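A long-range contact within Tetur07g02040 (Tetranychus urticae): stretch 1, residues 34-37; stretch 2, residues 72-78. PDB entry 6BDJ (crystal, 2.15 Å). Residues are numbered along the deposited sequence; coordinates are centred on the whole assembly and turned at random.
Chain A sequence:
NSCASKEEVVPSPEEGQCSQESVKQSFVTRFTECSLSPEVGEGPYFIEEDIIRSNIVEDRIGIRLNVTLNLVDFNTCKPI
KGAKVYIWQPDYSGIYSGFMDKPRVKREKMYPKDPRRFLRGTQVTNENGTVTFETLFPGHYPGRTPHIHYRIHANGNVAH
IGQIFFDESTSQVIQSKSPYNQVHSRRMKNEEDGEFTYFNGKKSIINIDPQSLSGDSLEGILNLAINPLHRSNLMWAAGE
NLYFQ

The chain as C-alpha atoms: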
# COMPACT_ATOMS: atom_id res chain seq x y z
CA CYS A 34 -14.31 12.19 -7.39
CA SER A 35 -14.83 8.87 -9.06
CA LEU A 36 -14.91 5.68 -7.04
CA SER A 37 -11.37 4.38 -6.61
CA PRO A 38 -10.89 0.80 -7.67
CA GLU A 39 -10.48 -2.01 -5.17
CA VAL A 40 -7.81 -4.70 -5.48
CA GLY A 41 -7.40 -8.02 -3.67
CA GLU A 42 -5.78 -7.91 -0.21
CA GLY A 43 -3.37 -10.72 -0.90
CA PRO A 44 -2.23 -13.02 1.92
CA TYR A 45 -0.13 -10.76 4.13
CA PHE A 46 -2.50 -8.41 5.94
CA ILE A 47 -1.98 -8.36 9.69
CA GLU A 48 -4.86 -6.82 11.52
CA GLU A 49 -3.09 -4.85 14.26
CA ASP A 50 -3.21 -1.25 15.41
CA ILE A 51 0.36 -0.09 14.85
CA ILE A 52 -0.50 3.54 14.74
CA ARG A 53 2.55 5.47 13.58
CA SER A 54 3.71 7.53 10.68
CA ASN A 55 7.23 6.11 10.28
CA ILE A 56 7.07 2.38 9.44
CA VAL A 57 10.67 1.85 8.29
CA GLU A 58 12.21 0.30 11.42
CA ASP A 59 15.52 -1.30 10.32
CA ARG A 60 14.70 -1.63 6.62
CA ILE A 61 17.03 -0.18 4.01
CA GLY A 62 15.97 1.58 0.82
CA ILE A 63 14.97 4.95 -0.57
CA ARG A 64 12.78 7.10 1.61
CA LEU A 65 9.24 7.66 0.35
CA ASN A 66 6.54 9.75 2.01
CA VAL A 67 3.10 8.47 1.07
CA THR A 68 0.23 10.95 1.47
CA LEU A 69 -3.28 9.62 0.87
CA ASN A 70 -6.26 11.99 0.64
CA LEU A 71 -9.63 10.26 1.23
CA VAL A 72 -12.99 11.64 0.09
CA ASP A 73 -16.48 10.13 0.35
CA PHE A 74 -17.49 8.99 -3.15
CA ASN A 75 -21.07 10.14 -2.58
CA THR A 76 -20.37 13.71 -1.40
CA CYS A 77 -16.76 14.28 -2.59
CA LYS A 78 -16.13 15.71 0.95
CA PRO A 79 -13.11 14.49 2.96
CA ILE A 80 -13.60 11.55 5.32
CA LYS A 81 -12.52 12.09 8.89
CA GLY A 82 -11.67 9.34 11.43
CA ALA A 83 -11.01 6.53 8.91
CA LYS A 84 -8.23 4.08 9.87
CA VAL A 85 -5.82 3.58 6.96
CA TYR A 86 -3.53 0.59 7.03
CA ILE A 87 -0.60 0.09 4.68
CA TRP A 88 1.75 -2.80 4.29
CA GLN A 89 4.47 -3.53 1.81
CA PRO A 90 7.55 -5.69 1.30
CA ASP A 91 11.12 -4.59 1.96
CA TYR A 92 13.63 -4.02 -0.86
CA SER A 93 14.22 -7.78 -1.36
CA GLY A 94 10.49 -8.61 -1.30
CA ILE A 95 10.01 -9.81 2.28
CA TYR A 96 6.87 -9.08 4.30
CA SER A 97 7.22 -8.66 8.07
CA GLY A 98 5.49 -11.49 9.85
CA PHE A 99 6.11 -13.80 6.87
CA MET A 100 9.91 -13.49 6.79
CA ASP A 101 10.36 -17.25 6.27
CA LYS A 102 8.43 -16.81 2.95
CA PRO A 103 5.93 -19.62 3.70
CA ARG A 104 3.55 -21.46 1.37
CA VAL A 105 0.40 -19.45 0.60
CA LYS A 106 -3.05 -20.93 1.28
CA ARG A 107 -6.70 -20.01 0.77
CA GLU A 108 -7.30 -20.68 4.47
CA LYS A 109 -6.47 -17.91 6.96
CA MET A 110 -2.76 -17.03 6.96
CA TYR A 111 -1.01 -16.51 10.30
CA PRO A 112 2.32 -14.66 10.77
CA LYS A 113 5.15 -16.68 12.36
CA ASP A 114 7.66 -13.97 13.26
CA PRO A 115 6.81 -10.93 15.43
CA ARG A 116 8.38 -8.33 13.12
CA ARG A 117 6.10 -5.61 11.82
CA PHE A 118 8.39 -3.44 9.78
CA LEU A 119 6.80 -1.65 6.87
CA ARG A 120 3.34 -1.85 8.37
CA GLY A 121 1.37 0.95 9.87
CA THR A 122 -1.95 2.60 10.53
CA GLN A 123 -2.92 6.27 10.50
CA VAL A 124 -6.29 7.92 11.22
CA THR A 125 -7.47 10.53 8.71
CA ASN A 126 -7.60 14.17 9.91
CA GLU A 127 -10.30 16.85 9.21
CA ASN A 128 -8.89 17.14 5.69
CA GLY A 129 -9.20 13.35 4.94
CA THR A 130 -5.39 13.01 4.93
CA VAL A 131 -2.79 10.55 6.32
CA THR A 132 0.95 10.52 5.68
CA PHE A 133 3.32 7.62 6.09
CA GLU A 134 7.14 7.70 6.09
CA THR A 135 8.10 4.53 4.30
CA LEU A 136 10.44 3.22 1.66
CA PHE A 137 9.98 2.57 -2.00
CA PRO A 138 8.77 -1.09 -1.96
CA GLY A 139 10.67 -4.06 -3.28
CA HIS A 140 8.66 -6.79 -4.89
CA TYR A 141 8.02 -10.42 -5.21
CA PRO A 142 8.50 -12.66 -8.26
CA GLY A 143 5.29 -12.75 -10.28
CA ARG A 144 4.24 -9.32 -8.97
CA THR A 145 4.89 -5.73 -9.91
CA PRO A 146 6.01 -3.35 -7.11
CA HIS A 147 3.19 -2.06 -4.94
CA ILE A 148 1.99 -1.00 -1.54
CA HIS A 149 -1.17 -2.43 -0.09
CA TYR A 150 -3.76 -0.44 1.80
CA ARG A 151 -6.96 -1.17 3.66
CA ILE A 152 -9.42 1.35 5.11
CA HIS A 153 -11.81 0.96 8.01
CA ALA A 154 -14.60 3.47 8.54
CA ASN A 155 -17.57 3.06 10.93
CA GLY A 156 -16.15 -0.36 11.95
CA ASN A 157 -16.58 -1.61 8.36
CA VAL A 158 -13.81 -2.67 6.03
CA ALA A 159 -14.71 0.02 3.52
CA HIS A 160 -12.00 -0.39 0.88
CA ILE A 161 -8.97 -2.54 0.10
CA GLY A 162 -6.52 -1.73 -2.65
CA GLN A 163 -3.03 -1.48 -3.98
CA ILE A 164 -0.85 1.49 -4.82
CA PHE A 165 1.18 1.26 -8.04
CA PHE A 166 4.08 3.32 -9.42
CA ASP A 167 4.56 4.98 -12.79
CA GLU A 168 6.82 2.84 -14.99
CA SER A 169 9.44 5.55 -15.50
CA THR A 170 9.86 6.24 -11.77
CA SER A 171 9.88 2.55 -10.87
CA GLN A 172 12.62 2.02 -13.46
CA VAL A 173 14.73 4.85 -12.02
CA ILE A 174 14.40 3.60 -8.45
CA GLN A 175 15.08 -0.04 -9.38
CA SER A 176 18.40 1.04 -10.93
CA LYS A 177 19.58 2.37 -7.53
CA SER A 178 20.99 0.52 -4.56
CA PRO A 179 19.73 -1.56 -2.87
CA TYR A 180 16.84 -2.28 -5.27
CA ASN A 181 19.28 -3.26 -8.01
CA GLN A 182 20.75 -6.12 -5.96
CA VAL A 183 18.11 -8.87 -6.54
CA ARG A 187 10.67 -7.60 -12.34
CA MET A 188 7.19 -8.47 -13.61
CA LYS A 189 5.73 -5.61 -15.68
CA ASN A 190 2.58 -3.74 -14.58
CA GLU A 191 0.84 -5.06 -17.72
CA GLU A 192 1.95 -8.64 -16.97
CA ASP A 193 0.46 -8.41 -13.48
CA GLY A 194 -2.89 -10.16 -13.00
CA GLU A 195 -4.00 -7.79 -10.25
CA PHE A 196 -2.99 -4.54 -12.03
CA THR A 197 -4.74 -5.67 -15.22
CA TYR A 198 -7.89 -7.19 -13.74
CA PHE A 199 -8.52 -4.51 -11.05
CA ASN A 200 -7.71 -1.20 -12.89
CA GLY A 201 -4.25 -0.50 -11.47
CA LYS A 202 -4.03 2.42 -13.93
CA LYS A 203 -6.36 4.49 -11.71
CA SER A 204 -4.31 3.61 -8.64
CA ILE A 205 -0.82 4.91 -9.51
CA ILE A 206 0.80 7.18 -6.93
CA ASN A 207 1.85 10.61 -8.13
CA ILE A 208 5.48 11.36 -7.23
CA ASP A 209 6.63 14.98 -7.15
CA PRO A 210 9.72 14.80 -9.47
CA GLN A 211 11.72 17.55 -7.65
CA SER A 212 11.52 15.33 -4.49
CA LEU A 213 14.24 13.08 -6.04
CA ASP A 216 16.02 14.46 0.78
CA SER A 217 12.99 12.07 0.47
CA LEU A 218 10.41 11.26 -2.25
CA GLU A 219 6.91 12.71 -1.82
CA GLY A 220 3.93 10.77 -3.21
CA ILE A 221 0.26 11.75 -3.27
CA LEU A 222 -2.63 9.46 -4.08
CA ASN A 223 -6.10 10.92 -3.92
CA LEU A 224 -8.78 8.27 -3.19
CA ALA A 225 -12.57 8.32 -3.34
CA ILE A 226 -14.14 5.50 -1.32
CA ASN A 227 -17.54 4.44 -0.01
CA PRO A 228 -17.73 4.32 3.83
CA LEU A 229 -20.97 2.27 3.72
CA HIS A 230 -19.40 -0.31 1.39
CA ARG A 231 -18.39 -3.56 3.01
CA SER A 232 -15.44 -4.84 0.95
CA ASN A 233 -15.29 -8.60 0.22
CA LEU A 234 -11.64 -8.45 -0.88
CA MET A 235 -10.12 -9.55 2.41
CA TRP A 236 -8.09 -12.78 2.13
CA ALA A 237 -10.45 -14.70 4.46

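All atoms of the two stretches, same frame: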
# COMPACT_ATOMS: atom_id res chain seq x y z
N CYS A 34 -13.06 12.79 -7.98
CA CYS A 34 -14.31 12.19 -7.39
C CYS A 34 -14.99 11.19 -8.33
O CYS A 34 -16.11 11.37 -8.86
CB CYS A 34 -15.26 13.29 -6.88
SG CYS A 34 -16.47 12.69 -5.68
N SER A 35 -14.27 10.10 -8.56
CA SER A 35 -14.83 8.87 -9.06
C SER A 35 -14.32 7.75 -8.16
O SER A 35 -13.19 7.81 -7.64
CB SER A 35 -14.45 8.63 -10.53
OG SER A 35 -13.05 8.61 -10.70
N LEU A 36 -15.18 6.76 -7.96
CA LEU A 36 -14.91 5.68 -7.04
C LEU A 36 -13.59 5.00 -7.38
O LEU A 36 -13.41 4.47 -8.47
CB LEU A 36 -16.06 4.69 -7.08
CG LEU A 36 -15.96 3.45 -6.18
CD1 LEU A 36 -15.95 3.84 -4.71
CD2 LEU A 36 -17.10 2.50 -6.54
N SER A 37 -12.65 5.06 -6.43
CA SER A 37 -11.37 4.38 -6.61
C SER A 37 -11.59 2.88 -6.76
O SER A 37 -12.54 2.33 -6.22
CB SER A 37 -10.43 4.70 -5.48
OG SER A 37 -9.97 6.03 -5.61
N VAL A 72 -11.66 11.00 0.15
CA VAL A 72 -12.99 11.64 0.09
C VAL A 72 -14.09 10.59 0.02
O VAL A 72 -13.87 9.48 -0.44
CB VAL A 72 -13.13 12.64 -1.09
CG1 VAL A 72 -12.18 13.81 -0.89
CG2 VAL A 72 -12.87 11.97 -2.43
N ASP A 73 -15.27 10.95 0.53
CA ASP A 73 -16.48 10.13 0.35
C ASP A 73 -16.90 10.27 -1.10
O ASP A 73 -17.09 11.37 -1.59
CB ASP A 73 -17.61 10.58 1.31
CG ASP A 73 -18.88 9.69 1.22
OD1 ASP A 73 -19.14 9.07 0.17
OD2 ASP A 73 -19.64 9.63 2.21
N PHE A 74 -17.04 9.11 -1.76
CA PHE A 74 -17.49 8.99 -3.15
C PHE A 74 -18.79 9.72 -3.43
O PHE A 74 -18.97 10.35 -4.48
CB PHE A 74 -17.67 7.50 -3.45
CG PHE A 74 -18.39 7.20 -4.73
CD1 PHE A 74 -17.97 7.77 -5.93
CD2 PHE A 74 -19.46 6.32 -4.75
CE1 PHE A 74 -18.64 7.50 -7.12
CE2 PHE A 74 -20.11 6.01 -5.93
CZ PHE A 74 -19.70 6.60 -7.12
N ASN A 75 -19.70 9.62 -2.47
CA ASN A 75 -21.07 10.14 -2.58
C ASN A 75 -21.10 11.66 -2.56
O ASN A 75 -21.75 12.27 -3.40
CB ASN A 75 -21.95 9.55 -1.46
CG ASN A 75 -22.00 8.02 -1.50
OD1 ASN A 75 -22.65 7.42 -2.37
ND2 ASN A 75 -21.31 7.40 -0.56
N THR A 76 -20.38 12.26 -1.62
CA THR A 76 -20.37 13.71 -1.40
C THR A 76 -19.14 14.45 -1.94
O THR A 76 -19.13 15.68 -2.01
CB THR A 76 -20.47 14.03 0.11
OG1 THR A 76 -19.35 13.48 0.81
CG2 THR A 76 -21.76 13.45 0.70
N CYS A 77 -18.08 13.71 -2.26
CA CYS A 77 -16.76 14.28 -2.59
C CYS A 77 -16.07 15.06 -1.42
O CYS A 77 -14.99 15.62 -1.61
CB CYS A 77 -16.81 15.13 -3.88
SG CYS A 77 -17.62 14.35 -5.32
N LYS A 78 -16.67 15.03 -0.22
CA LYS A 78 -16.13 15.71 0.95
C LYS A 78 -15.10 14.78 1.61
O LYS A 78 -15.22 13.55 1.51
CB LYS A 78 -17.25 16.02 1.95

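This is a small, solvent-facing contact in which one disulfide ties an irregular segment to a turn at the end of a strand, and Leu36, two residues after Cys34, packs on the ring of Phe74. The stretches bury only 273 Å² between them, and no hydrogen bond crosses from one to the other, so the direct contact consists of the covalent link and close packing.

The disulfide joins Cys34 SG to Cys77 SG at 2.1 Å, with a chi3 of -92°, close to the right angle that a relaxed disulfide prefers. Cys34 points its CA-to-CB bond toward the turn and adopts t at chi1; Cys77 starts out sideways and reaches across with chi1 near m. The two CA atoms lie 5.8 Å apart, a spacing that lets the bridge close without visible strain in its torsion. Beyond its partner, Cys34 SG also sits 3.6 Å from Phe74 O, a contact with the turn backbone; Cys34 also has the largest covered area in either stretch.

The second anchor is Phe74. Its CA-to-CB bond runs sideways, yet the ring, with chi1 at t, comes nearer to the other stretch and offers a face to Leu36. Leu36 CB lies 3.9 Å from the centroid of the Phe74 ring and 16° off the ring normal, a CH-pi arrangement over the face. The backbone joins in: Leu36 N is 3.6 Å from Phe74 CD1, slightly closer than the 3.8 Å between Leu36 CB and Phe74 CD1. The aromatic ring therefore packs against main chain as well as side chain. Between the two anchors, Ser35 points its CA-to-CB bond away and contributes little.

What presents Cys77 and Phe74 is a turn braced from within. Cys77 N donates to Asp73 O at 2.6 Å, and Asp73 N donates to Lys78 O at 2.8 Å, closing the loop as the strand ends. Asp73 OD1 accepts from both Asn75 N and Asn75 ND2, each at 2.8 Å, while Lys78 N donates to Thr76 OG1 at 3.3 Å. Cys77 has a positive phi of 64°, a left-handed conformation unusual for a residue with a side chain.

Read as a design, the rule is a division of tasks: polar groups of Asp73, Asn75 and Thr76 organize the turn locally, with their CA-to-CB bonds directed away from the partner, while Cys77 and Phe74 make the principal side-chain contacts across the gap.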